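PDB 5NMU: Cbs-cp12 from Microcystis aeruginosa PCC 7806, which is a hexameric fusion of a CBS-domain pair with a CP12 domain and probably takes part in the redox regulation of photosynthesis. Local coordinates for residues 15-20 / 39-44; 48-53 / 77-82; 9-13 / 122-127; 19-25 / 69-75. All coordinates share one frame. Residue numbers count along the deposited sequence, not the author numbering.

Interaction 1 of 4, residues 15-20 / 39-44; sequences VVTIRG and LIVEPR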
loop_
_atom_site.group_PDB
_atom_site.type_symbol
_atom_site.label_atom_id
_atom_site.label_comp_id
_atom_site.label_asym_id
_atom_site.label_seq_id
_atom_site.Cartn_x
_atom_site.Cartn_y
_atom_site.Cartn_z
ATOM N N VAL A 15 30.930 -7.335 -3.161
ATOM C CA VAL A 15 29.954 -6.285 -3.368
ATOM C C VAL A 15 30.567 -5.329 -4.388
ATOM O O VAL A 15 31.754 -5.149 -4.402
ATOM C CB VAL A 15 29.520 -5.607 -2.060
ATOM C CG1 VAL A 15 30.666 -4.866 -1.375
ATOM C CG2 VAL A 15 28.327 -4.695 -2.318
ATOM N N VAL A 16 29.721 -4.808 -5.267
ATOM C CA VAL A 16 30.084 -3.949 -6.379
ATOM C C VAL A 16 29.306 -2.674 -6.189
ATOM O O VAL A 16 28.099 -2.742 -5.819
ATOM C CB VAL A 16 29.542 -4.553 -7.716
ATOM C CG1 VAL A 16 30.124 -3.812 -8.905
ATOM C CG2 VAL A 16 29.904 -6.021 -7.801
ATOM N N THR A 17 29.957 -1.538 -6.459
ATOM C CA THR A 17 29.302 -0.248 -6.388
ATOM C C THR A 17 29.198 0.389 -7.794
ATOM O O THR A 17 29.833 -0.068 -8.725
ATOM C CB THR A 17 30.034 0.711 -5.437
ATOM O OG1 THR A 17 31.249 1.074 -6.003
ATOM C CG2 THR A 17 30.339 0.080 -4.089
ATOM N N ILE A 18 28.395 1.447 -7.908
ATOM C CA ILE A 18 28.304 2.261 -9.133
ATOM C C ILE A 18 28.015 3.702 -8.737
ATOM O O ILE A 18 27.490 3.984 -7.617
ATOM C CB ILE A 18 27.216 1.697 -10.092
ATOM C CG1 ILE A 18 27.344 2.306 -11.501
ATOM C CG2 ILE A 18 25.813 1.873 -9.536
ATOM C CD1 ILE A 18 26.510 1.583 -12.519
ATOM N N ARG A 19 28.372 4.640 -9.590
ATOM C CA ARG A 19 28.058 6.027 -9.264
ATOM C C ARG A 19 26.610 6.325 -9.640
ATOM O O ARG A 19 26.062 5.708 -10.535
ATOM C CB ARG A 19 29.026 6.979 -9.942
ATOM C CG ARG A 19 30.479 6.759 -9.493
ATOM C CD ARG A 19 31.391 7.923 -9.903
ATOM N NE ARG A 19 31.062 9.104 -9.106
ATOM C CZ ARG A 19 31.418 9.301 -7.824
ATOM N NH1 ARG A 19 32.169 8.410 -7.149
ATOM N NH2 ARG A 19 31.033 10.417 -7.209
ATOM N N GLY A 20 25.987 7.231 -8.890
ATOM C CA GLY A 20 24.675 7.729 -9.167
ATOM C C GLY A 20 24.524 8.367 -10.546
ATOM O O GLY A 20 23.428 8.331 -11.121
ATOM N N LEU A 39 23.037 -3.241 -6.989
ATOM C CA LEU A 39 24.292 -2.522 -6.946
ATOM C C LEU A 39 24.185 -1.426 -5.914
ATOM O O LEU A 39 23.181 -0.688 -5.832
ATOM C CB LEU A 39 24.594 -1.827 -8.268
ATOM C CG LEU A 39 24.790 -2.650 -9.468
ATOM C CD1 LEU A 39 24.835 -1.722 -10.709
ATOM C CD2 LEU A 39 26.068 -3.469 -9.300
ATOM N N ILE A 40 25.257 -1.272 -5.149
ATOM C CA ILE A 40 25.289 -0.232 -4.141
ATOM C C ILE A 40 25.806 1.046 -4.798
ATOM O O ILE A 40 26.788 1.030 -5.553
ATOM C CB ILE A 40 26.203 -0.629 -2.987
ATOM C CG1 ILE A 40 25.786 -1.953 -2.365
ATOM C CG2 ILE A 40 26.275 0.504 -1.991
ATOM C CD1 ILE A 40 24.337 -2.038 -1.978
ATOM N N VAL A 41 25.163 2.160 -4.498
ATOM C CA VAL A 41 25.558 3.439 -5.050
ATOM C C VAL A 41 26.590 4.131 -4.120
ATOM O O VAL A 41 26.340 4.364 -2.896
ATOM C CB VAL A 41 24.362 4.347 -5.205
ATOM C CG1 VAL A 41 24.802 5.773 -5.579
ATOM C CG2 VAL A 41 23.391 3.757 -6.253
ATOM N N GLU A 42 27.669 4.558 -4.748
ATOM C CA GLU A 42 28.882 4.996 -4.071
ATOM C C GLU A 42 28.665 6.365 -3.398
ATOM O O GLU A 42 28.280 7.284 -4.058
ATOM C CB GLU A 42 30.002 5.077 -5.132
ATOM C CG GLU A 42 31.365 5.543 -4.617
ATOM C CD GLU A 42 32.477 5.326 -5.642
ATOM O OE1 GLU A 42 32.161 5.243 -6.854
ATOM O OE2 GLU A 42 33.666 5.234 -5.217
ATOM N N PRO A 43 28.894 6.489 -2.078
ATOM C CA PRO A 43 28.840 7.792 -1.422
ATOM C C PRO A 43 29.797 8.750 -2.087
ATOM O O PRO A 43 30.889 8.353 -2.479
ATOM C CB PRO A 43 29.327 7.486 -0.005
ATOM C CG PRO A 43 28.950 6.053 0.216
ATOM C CD PRO A 43 29.156 5.402 -1.112
ATOM N N ARG A 44 29.396 9.992 -2.259
ATOM C CA ARG A 44 30.273 10.947 -2.951
ATOM C C ARG A 44 31.342 11.541 -2.018
ATOM O O ARG A 44 32.332 12.051 -2.480
ATOM C CB ARG A 44 29.457 12.035 -3.650
ATOM C CG ARG A 44 28.607 11.474 -4.811
ATOM C CD ARG A 44 27.926 12.576 -5.628
ATOM N NE ARG A 44 27.332 13.521 -4.688
ATOM C CZ ARG A 44 26.079 13.503 -4.212
ATOM N NH1 ARG A 44 25.140 12.629 -4.651
ATOM N NH2 ARG A 44 25.748 14.417 -3.279
HETATM O O HOH W 1 31.372 2.949 -7.800
#

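Interaction 2 of 4, residues 48-53 / 77-82; sequences DPYGIV and IMAKPC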
loop_
_atom_site.group_PDB
_atom_site.type_symbol
_atom_site.label_atom_id
_atom_site.label_comp_id
_atom_site.label_asym_id
_atom_site.label_seq_id
_atom_site.Cartn_x
_atom_site.Cartn_y
_atom_site.Cartn_z
ATOM N N ASP A 48 28.009 11.367 2.937
ATOM C CA ASP A 48 26.981 11.093 1.924
ATOM C C ASP A 48 26.440 9.674 2.129
ATOM O O ASP A 48 27.218 8.712 2.206
ATOM C CB ASP A 48 27.625 11.215 0.547
ATOM C CG ASP A 48 26.630 11.373 -0.571
ATOM O OD1 ASP A 48 25.621 12.013 -0.334
ATOM O OD2 ASP A 48 26.882 10.881 -1.709
ATOM N N PRO A 49 25.111 9.518 2.205
ATOM C CA PRO A 49 24.607 8.155 2.473
ATOM C C PRO A 49 24.857 7.172 1.335
ATOM O O PRO A 49 25.118 7.579 0.236
ATOM C CB PRO A 49 23.125 8.369 2.664
ATOM C CG PRO A 49 22.830 9.600 1.832
ATOM C CD PRO A 49 24.006 10.478 2.085
ATOM N N TYR A 50 24.815 5.884 1.658
ATOM C CA TYR A 50 24.765 4.834 0.669
ATOM C C TYR A 50 23.423 4.826 -0.044
ATOM O O TYR A 50 22.435 5.294 0.470
ATOM C CB TYR A 50 25.048 3.441 1.283
ATOM C CG TYR A 50 26.515 3.247 1.592
ATOM C CD1 TYR A 50 27.044 3.663 2.812
ATOM C CD2 TYR A 50 27.364 2.704 0.655
ATOM C CE1 TYR A 50 28.386 3.499 3.103
ATOM C CE2 TYR A 50 28.722 2.571 0.909
ATOM C CZ TYR A 50 29.224 2.959 2.144
ATOM O OH TYR A 50 30.542 2.797 2.398
ATOM N N GLY A 51 23.430 4.302 -1.252
ATOM C CA GLY A 51 22.197 4.119 -2.005
ATOM C C GLY A 51 22.234 2.742 -2.597
ATOM O O GLY A 51 23.257 2.062 -2.491
ATOM N N ILE A 52 21.126 2.333 -3.184
ATOM C CA ILE A 52 21.002 1.034 -3.811
ATOM C C ILE A 52 20.076 1.162 -5.026
ATOM O O ILE A 52 19.100 1.907 -5.006
ATOM C CB ILE A 52 20.494 -0.061 -2.818
ATOM C CG1 ILE A 52 20.608 -1.488 -3.452
ATOM C CG2 ILE A 52 19.055 0.234 -2.362
ATOM C CD1 ILE A 52 20.509 -2.594 -2.421
ATOM N N VAL A 53 20.420 0.417 -6.070
ATOM C CA VAL A 53 19.579 0.205 -7.236
ATOM C C VAL A 53 19.488 -1.316 -7.463
ATOM O O VAL A 53 20.523 -2.046 -7.391
ATOM C CB VAL A 53 20.081 1.020 -8.455
ATOM C CG1 VAL A 53 21.472 0.669 -8.901
ATOM C CG2 VAL A 53 19.124 0.848 -9.606
ATOM N N ILE A 77 16.465 6.363 -10.548
ATOM C CA ILE A 77 15.745 5.162 -10.098
ATOM C C ILE A 77 16.167 4.608 -8.716
ATOM O O ILE A 77 15.405 3.852 -8.101
ATOM C CB ILE A 77 15.750 4.038 -11.164
ATOM C CG1 ILE A 77 17.136 3.604 -11.542
ATOM C CG2 ILE A 77 15.041 4.524 -12.431
ATOM C CD1 ILE A 77 17.166 2.294 -12.315
ATOM N N MET A 78 17.355 4.994 -8.239
ATOM C CA MET A 78 17.904 4.459 -7.015
ATOM C C MET A 78 17.106 4.851 -5.795
ATOM O O MET A 78 16.321 5.802 -5.837
ATOM C CB MET A 78 19.333 4.944 -6.823
ATOM C CG MET A 78 19.485 6.389 -6.380
ATOM S SD MET A 78 21.193 6.902 -6.540
ATOM C CE MET A 78 21.053 8.653 -6.117
ATOM N N ALA A 79 17.410 4.157 -4.701
ATOM C CA ALA A 79 16.962 4.519 -3.378
ATOM C C ALA A 79 18.131 5.084 -2.607
ATOM O O ALA A 79 19.079 4.407 -2.362
ATOM C CB ALA A 79 16.398 3.297 -2.664
ATOM N N LYS A 80 18.085 6.350 -2.249
ATOM C CA LYS A 80 19.216 6.964 -1.590
ATOM C C LYS A 80 18.631 8.047 -0.749
ATOM O O LYS A 80 17.928 8.866 -1.302
ATOM C CB LYS A 80 20.208 7.569 -2.559
ATOM C CG LYS A 80 21.427 8.182 -1.867
ATOM C CD LYS A 80 22.471 8.715 -2.853
ATOM C CE LYS A 80 23.572 9.509 -2.158
ATOM N NZ LYS A 80 24.810 9.465 -2.980
ATOM N N PRO A 81 18.886 8.060 0.560
ATOM C CA PRO A 81 19.481 6.929 1.301
ATOM C C PRO A 81 18.643 5.658 1.257
ATOM O O PRO A 81 17.456 5.705 1.003
ATOM C CB PRO A 81 19.482 7.410 2.772
ATOM C CG PRO A 81 18.615 8.636 2.806
ATOM C CD PRO A 81 18.092 8.939 1.437
ATOM N N CYS A 82 19.265 4.541 1.549
ATOM C CA CYS A 82 18.579 3.262 1.556
ATOM C C CYS A 82 18.639 2.651 2.943
ATOM O O CYS A 82 19.376 3.124 3.783
ATOM C CB CYS A 82 19.184 2.371 0.491
ATOM S SG CYS A 82 20.855 1.928 0.856
HETATM O O HOH W 2 25.513 6.850 -2.268
#

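Interaction 3 of 4, residues 9-13 / 122-127; sequences EIMTQ and DILFKS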
loop_
_atom_site.group_PDB
_atom_site.type_symbol
_atom_site.label_atom_id
_atom_site.label_comp_id
_atom_site.label_asym_id
_atom_site.label_seq_id
_atom_site.Cartn_x
_atom_site.Cartn_y
_atom_site.Cartn_z
ATOM N N GLU A 9 27.772 -13.114 8.196
ATOM C CA GLU A 9 28.094 -14.509 7.897
ATOM C C GLU A 9 27.391 -15.029 6.671
ATOM O O GLU A 9 27.884 -15.947 6.055
ATOM C CB GLU A 9 27.807 -15.419 9.096
ATOM C CG GLU A 9 28.697 -15.061 10.246
ATOM C CD GLU A 9 28.382 -15.829 11.512
ATOM O OE1 GLU A 9 27.416 -15.503 12.211
ATOM O OE2 GLU A 9 29.120 -16.766 11.818
ATOM N N ILE A 10 26.233 -14.486 6.321
ATOM C CA ILE A 10 25.494 -14.998 5.154
ATOM C C ILE A 10 25.421 -14.032 3.980
ATOM O O ILE A 10 24.892 -14.378 2.963
ATOM C CB ILE A 10 24.049 -15.461 5.543
ATOM C CG1 ILE A 10 23.147 -14.270 5.949
ATOM C CG2 ILE A 10 24.145 -16.494 6.670
ATOM C CD1 ILE A 10 21.656 -14.591 5.891
ATOM N N MET A 11 25.936 -12.827 4.128
ATOM C CA MET A 11 25.887 -11.856 3.070
ATOM C C MET A 11 26.700 -12.280 1.867
ATOM O O MET A 11 27.610 -13.050 1.988
ATOM C CB MET A 11 26.408 -10.516 3.544
ATOM C CG MET A 11 27.888 -10.501 3.912
ATOM S SD MET A 11 28.358 -8.905 4.558
ATOM C CE MET A 11 30.108 -9.193 4.922
ATOM N N THR A 12 26.359 -11.760 0.693
ATOM C CA THR A 12 27.264 -11.854 -0.420
ATOM C C THR A 12 28.423 -10.867 -0.171
ATOM O O THR A 12 28.220 -9.653 -0.060
ATOM C CB THR A 12 26.488 -11.635 -1.723
ATOM O OG1 THR A 12 25.558 -12.724 -1.831
ATOM C CG2 THR A 12 27.420 -11.614 -2.930
ATOM N N GLN A 13 29.626 -11.415 -0.083
ATOM C CA GLN A 13 30.812 -10.662 0.331
ATOM C C GLN A 13 31.315 -9.776 -0.809
ATOM O O GLN A 13 31.743 -8.614 -0.555
ATOM C CB GLN A 13 31.947 -11.582 0.834
ATOM C CG GLN A 13 31.841 -12.078 2.295
ATOM N N ASP A 122 20.039 -14.626 0.044
ATOM C CA ASP A 122 21.053 -14.954 1.033
ATOM C C ASP A 122 20.408 -15.565 2.253
ATOM O O ASP A 122 20.906 -16.551 2.761
ATOM C CB ASP A 122 21.881 -13.752 1.433
ATOM C CG ASP A 122 22.678 -13.185 0.298
ATOM O OD1 ASP A 122 23.364 -13.930 -0.446
ATOM O OD2 ASP A 122 22.632 -11.951 0.182
ATOM N N ILE A 123 19.257 -15.051 2.660
ATOM C CA ILE A 123 18.577 -15.624 3.769
ATOM C C ILE A 123 18.031 -17.022 3.426
ATOM O O ILE A 123 18.234 -17.974 4.199
ATOM C CB ILE A 123 17.433 -14.732 4.281
ATOM C CG1 ILE A 123 18.004 -13.398 4.770
ATOM C CG2 ILE A 123 16.702 -15.418 5.431
ATOM C CD1 ILE A 123 16.991 -12.327 5.081
ATOM N N LEU A 124 17.342 -17.148 2.300
ATOM C CA LEU A 124 16.728 -18.407 1.940
ATOM C C LEU A 124 17.780 -19.508 1.853
ATOM O O LEU A 124 17.583 -20.601 2.395
ATOM C CB LEU A 124 16.000 -18.309 0.611
ATOM C CG LEU A 124 15.434 -19.605 -0.000
ATOM C CD1 LEU A 124 14.484 -20.247 0.972
ATOM C CD2 LEU A 124 14.689 -19.323 -1.306
ATOM N N PHE A 125 18.896 -19.200 1.201
ATOM C CA PHE A 125 19.899 -20.193 0.951
ATOM C C PHE A 125 20.886 -20.437 2.082
ATOM O O PHE A 125 21.473 -21.484 2.121
ATOM C CB PHE A 125 20.676 -19.855 -0.319
ATOM C CG PHE A 125 19.838 -19.698 -1.544
ATOM C CD1 PHE A 125 18.675 -20.436 -1.741
ATOM C CD2 PHE A 125 20.266 -18.861 -2.545
ATOM C CE1 PHE A 125 17.946 -20.343 -2.938
ATOM C CE2 PHE A 125 19.546 -18.732 -3.717
ATOM C CZ PHE A 125 18.372 -19.469 -3.910
ATOM N N LYS A 126 21.105 -19.494 2.979
ATOM C CA LYS A 126 22.190 -19.654 3.952
ATOM C C LYS A 126 21.812 -19.402 5.395
ATOM O O LYS A 126 22.628 -19.565 6.272
ATOM C CB LYS A 126 23.368 -18.736 3.544
ATOM C CG LYS A 126 24.097 -19.168 2.273
ATOM C CD LYS A 126 25.084 -18.110 1.713
ATOM C CE LYS A 126 24.372 -17.119 0.810
ATOM N NZ LYS A 126 25.066 -15.848 0.549
ATOM N N SER A 127 20.588 -18.978 5.686
ATOM C CA SER A 127 20.196 -18.808 7.071
ATOM C C SER A 127 19.879 -20.186 7.656
ATOM O O SER A 127 19.519 -21.136 6.935
ATOM C CB SER A 127 18.978 -17.889 7.159
ATOM O OG SER A 127 18.511 -17.748 8.450
#

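Interaction 4 of 4, residues 19-25 / 69-75; sequences RGSATVA and PKTMRVY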
loop_
_atom_site.group_PDB
_atom_site.type_symbol
_atom_site.label_atom_id
_atom_site.label_comp_id
_atom_site.label_asym_id
_atom_site.label_seq_id
_atom_site.Cartn_x
_atom_site.Cartn_y
_atom_site.Cartn_z
ATOM N N ARG A 19 28.372 4.640 -9.590
ATOM C CA ARG A 19 28.058 6.027 -9.264
ATOM C C ARG A 19 26.610 6.325 -9.640
ATOM O O ARG A 19 26.062 5.708 -10.535
ATOM C CB ARG A 19 29.026 6.979 -9.942
ATOM C CG ARG A 19 30.479 6.759 -9.493
ATOM C CD ARG A 19 31.391 7.923 -9.903
ATOM N NE ARG A 19 31.062 9.104 -9.106
ATOM C CZ ARG A 19 31.418 9.301 -7.824
ATOM N NH1 ARG A 19 32.169 8.410 -7.149
ATOM N NH2 ARG A 19 31.033 10.417 -7.209
ATOM N N GLY A 20 25.987 7.231 -8.890
ATOM C CA GLY A 20 24.675 7.729 -9.167
ATOM C C GLY A 20 24.524 8.367 -10.546
ATOM O O GLY A 20 23.428 8.331 -11.121
ATOM N N SER A 21 25.617 8.932 -11.055
ATOM C CA SER A 21 25.662 9.582 -12.348
ATOM C C SER A 21 25.746 8.613 -13.512
ATOM O O SER A 21 25.658 9.039 -14.640
ATOM C CB SER A 21 26.859 10.509 -12.396
ATOM O OG SER A 21 28.022 9.777 -12.086
ATOM N N ALA A 22 25.955 7.315 -13.255
ATOM C CA ALA A 22 26.105 6.357 -14.337
ATOM C C ALA A 22 24.750 6.129 -14.983
ATOM O O ALA A 22 23.694 6.367 -14.361
ATOM C CB ALA A 22 26.632 5.040 -13.829
ATOM N N THR A 23 24.785 5.615 -16.203
ATOM C CA THR A 23 23.545 5.372 -16.960
ATOM C C THR A 23 22.968 4.058 -16.452
ATOM O O THR A 23 23.736 3.168 -15.995
ATOM C CB THR A 23 23.807 5.239 -18.468
ATOM O OG1 THR A 23 24.640 4.094 -18.719
ATOM C CG2 THR A 23 24.484 6.512 -19.032
ATOM N N VAL A 24 21.656 3.902 -16.595
ATOM C CA VAL A 24 21.004 2.661 -16.243
ATOM C C VAL A 24 21.598 1.518 -17.112
ATOM O O VAL A 24 21.790 0.396 -16.644
ATOM C CB VAL A 24 19.459 2.824 -16.314
ATOM C CG1 VAL A 24 18.696 1.500 -16.160
ATOM C CG2 VAL A 24 18.985 3.845 -15.294
ATOM N N ALA A 25 21.914 1.805 -18.375
ATOM C CA ALA A 25 22.616 0.851 -19.227
ATOM C C ALA A 25 23.931 0.344 -18.635
ATOM O O ALA A 25 24.259 -0.853 -18.761
ATOM C CB ALA A 25 22.871 1.462 -20.632
ATOM N N PRO A 69 17.326 2.923 -21.228
ATOM C CA PRO A 69 18.362 2.894 -20.220
ATOM C C PRO A 69 19.671 3.598 -20.583
ATOM O O PRO A 69 20.482 3.911 -19.667
ATOM C CB PRO A 69 18.611 1.379 -20.010
ATOM C CG PRO A 69 17.492 0.676 -20.674
ATOM C CD PRO A 69 17.120 1.579 -21.805
ATOM N N LYS A 70 19.891 3.846 -21.875
ATOM C CA LYS A 70 21.156 4.447 -22.326
ATOM C C LYS A 70 21.196 5.928 -22.020
ATOM O O LYS A 70 22.267 6.494 -21.927
ATOM C CB LYS A 70 21.399 4.157 -23.814
ATOM C CG LYS A 70 21.534 2.653 -24.121
ATOM C CD LYS A 70 21.864 2.345 -25.598
ATOM C CE LYS A 70 20.705 2.712 -26.558
ATOM N NZ LYS A 70 19.335 2.145 -26.223
ATOM N N THR A 71 20.038 6.547 -21.818
ATOM C CA THR A 71 19.959 7.961 -21.446
ATOM C C THR A 71 19.560 8.145 -20.015
ATOM O O THR A 71 20.097 9.034 -19.377
ATOM C CB THR A 71 18.952 8.759 -22.300
ATOM O OG1 THR A 71 17.737 8.019 -22.386
ATOM C CG2 THR A 71 19.498 9.019 -23.692
ATOM N N MET A 72 18.649 7.335 -19.481
ATOM C CA MET A 72 18.325 7.406 -18.013
ATOM C C MET A 72 19.536 7.158 -17.077
ATOM O O MET A 72 20.397 6.309 -17.351
ATOM C CB MET A 72 17.222 6.408 -17.658
ATOM C CG MET A 72 15.817 6.830 -18.037
ATOM S SD MET A 72 14.583 5.916 -17.073
ATOM C CE MET A 72 14.429 6.804 -15.536
ATOM N N ARG A 73 19.569 7.864 -15.941
ATOM C CA ARG A 73 20.669 7.734 -14.986
ATOM C C ARG A 73 20.215 7.001 -13.726
ATOM O O ARG A 73 19.038 6.963 -13.418
ATOM C CB ARG A 73 21.194 9.109 -14.605
ATOM C CG ARG A 73 21.721 9.923 -15.787
ATOM C CD ARG A 73 23.014 9.371 -16.344
ATOM N NE ARG A 73 23.512 10.192 -17.452
ATOM C CZ ARG A 73 24.708 10.074 -18.019
ATOM N NH1 ARG A 73 25.599 9.160 -17.616
ATOM N NH2 ARG A 73 25.025 10.896 -18.996
ATOM N N VAL A 74 21.176 6.425 -13.015
ATOM C CA VAL A 74 20.923 5.650 -11.814
ATOM C C VAL A 74 20.249 6.507 -10.757
ATOM O O VAL A 74 19.299 6.064 -10.124
ATOM C CB VAL A 74 22.212 5.012 -11.260
ATOM C CG1 VAL A 74 22.019 4.442 -9.849
ATOM C CG2 VAL A 74 22.654 3.899 -12.191
ATOM N N TYR A 75 20.677 7.761 -10.620
ATOM C CA TYR A 75 20.047 8.631 -9.638
ATOM C C TYR A 75 18.543 8.772 -9.810
ATOM O O TYR A 75 17.846 9.015 -8.803
ATOM C CB TYR A 75 20.711 10.001 -9.587
ATOM C CG TYR A 75 20.535 10.894 -10.791
ATOM C CD1 TYR A 75 19.379 11.664 -10.947
ATOM C CD2 TYR A 75 21.566 11.039 -11.738
ATOM C CE1 TYR A 75 19.242 12.542 -12.000
ATOM C CE2 TYR A 75 21.420 11.909 -12.827
ATOM C CZ TYR A 75 20.251 12.620 -12.934
ATOM O OH TYR A 75 20.101 13.465 -13.933
#

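Interaction 1 of 4, residues 15-20 / 39-44
Strands 17-18 and 39-41 pair in parallel within residues 15-20 and 39-44, and three backbone hydrogen bonds fix their register. Ile40 donates from N to Val16 O at 3.3 Å and accepts at its O from Ile18 N at 2.9 Å, so both its polar backbone atoms are used on this edge; Ile18 is used likewise, its O receiving Glu42 N at 2.9 Å. Two carbonyls take a second, weaker partner: Thr17 CA lies 2.9 Å from Ile40 O, and Val41 CA 3.3 Å from Ile18 O. Side chains add further polar links. A water 2.6 Å from Thr17 OG1 donates to Glu42 OE1, also at 2.6 Å, and the same OE1 forms a salt bridge with Arg19 NH1 at 3.2 Å, weak as a hydrogen bond. The stronger partner of Arg19 is Glu143 of the second subunit, reached through NE, which ties Arg19 to the neighbouring subunit. Leu39 N and Val41 N turn to strand 51-54. Ile18 CG2 meets Leu39 CD1 at 3.9 Å on the side covered by helix 24-34, whereas Thr17 and Ile40 face strand 113-119. The pair thus forms the two strands of a beta-alpha-beta unit of the first CBS motif, with helix 24-34 as the connection.

Interaction 2 of 4, residues 48-53 / 77-82
Lys80 extends with all four chi angles near t, which carries NZ to within 2.8 Å of Asp48 OD2 in a salt bridge and lets it donate to a water that in turn bonds Pro49 O. Asp48, with chi1 t, also accepts from the backbone of Arg44. Between the backbones, Ile52 and Ala79 form an antiparallel hydrogen-bonded pair: Ile52 N to Ala79 O is 3.0 Å, and Ala79 N to Ile52 O 2.8 Å. Gly51 comes so close to Lys80 that a CB would be crowded. The cis peptide before Pro81 bends the chain, and its ring meets Pro49, CB to CB at 3.8 Å. Cys82 CB lies 3.6 Å from Ile52 CG2, while chi1 p leaves SG 3.8 Å from Gly51 C. Val53 and Ile77 both adopt chi1 p, bringing Val53 CG2 to 3.6 Å from Ile77 CD1. Backbone pairing and apolar side chains thus join the two CBS motifs, while buried Lys80, with Arg44 also near, needs the carboxylate and the water as partners.

Interaction 3 of 4, residues 9-13 / 122-127
Ile10, at the end of a short, weakly bonded helix, is the main point of attachment, losing 115 Å² to residues 122-127. Its CA-to-CB bond points at the helix opposite: CB lies 3.9 Å from Lys126 CB, and CD1 lies 4.0 Å from Ile123 CG1, so the side chain rests against one turn of the helix. At the same residue the carbonyl, where the short helix gives out, receives Lys126 NZ at 2.8 Å. The CA-to-CB bond of Met11 points away, and the residue contributes little. With Thr12 the chain meets the helix again, OG1 donating to Asp122 OD1 at 2.9 Å. That carboxylate oxygen also forms a salt bridge with Lys126 NZ at 2.8 Å, one helical turn along, so Asp122 and Lys126 form a linked polar pair that holds a hydroxyl and a carbonyl of the N-terminal segment. The other carboxylate oxygen, OD2, accepts from Ser119 N. The N-terminal segment, ahead in sequence of the strands of the first CBS motif, is therefore fastened to the last helix of the second. Ile10 also touches Val91 of helix 91-101 and Ile118 of strand 113-119, and Thr12 shares a backbone hydrogen bond with Ile117 of that strand, while Ile123, Leu124 and Phe125 in helix 120-126 pack against Val59, Glu55 and Met31 of the third subunit.

Interaction 4 of 4, residues 19-25 / 69-75
The methyl group of Thr23 lies over one face of the Arg73 guanidinium, with CG2 3.2 Å from Arg73 NH1. The same NH1 makes a weak hydrogen bond to Ser21 O at 3.0 Å; its stronger partner is Glu147 of the second subunit, and NH2 of Arg73 forms a salt bridge with Asp148 there. Along the backbones, hydrogen bonds follow one another in order. Gly20 O receives Tyr75 N and Ala22 O receives Val74 N, both at 2.9 Å, and beyond the bridged pair of Thr23 and Arg73 the direction of donation reverses: Val24 N reaches Met72 O at 2.8 Å and Ala25 N reaches Pro69 O at 2.9 Å. Two amides of the first turn of helix 24-34 are thus satisfied by the loop, and Thr23, the N-cap residue, bonds Asp26 N through OG1. Apolar contacts fill in behind: Val24 CG1 lies 3.9 Å from Pro69 CB, and Val24 CG2 lies 3.9 Å from Met72 CB. The type I turn from Arg19 to Ala22 starts the path from strand to helix. Lys70 bonds Val130 O of the third subunit, so both the second and the third subunit reach this contact. The contact belongs to a tandem CBS pair; here the chain leading from the first motif into the second runs back across the strand-to-helix turn of the first.

Interactions 1, 2 and 4 form one continuous body. Interactions 1 and 2 have centres about 8 Å apart and share a sheet, with Val41 N 2.8 Å from Gly51 O in a probable hydrogen bond; 1 and 4 share Arg19 and Gly20; and 2 and 4 meet where Ile77 CD1 lies 3.8 Å from Val24 CG2. All three touch the second subunit. Interaction 3 lies apart, its centre 21 to 28 Å from theirs, yet it repeats part of the pattern: Lys126 NZ bonds Ile10 O as Lys61 NZ bonds Ile77 O, consistent with the internal repeat of CBS motifs. Interactions 3 and 4 both touch the third subunit.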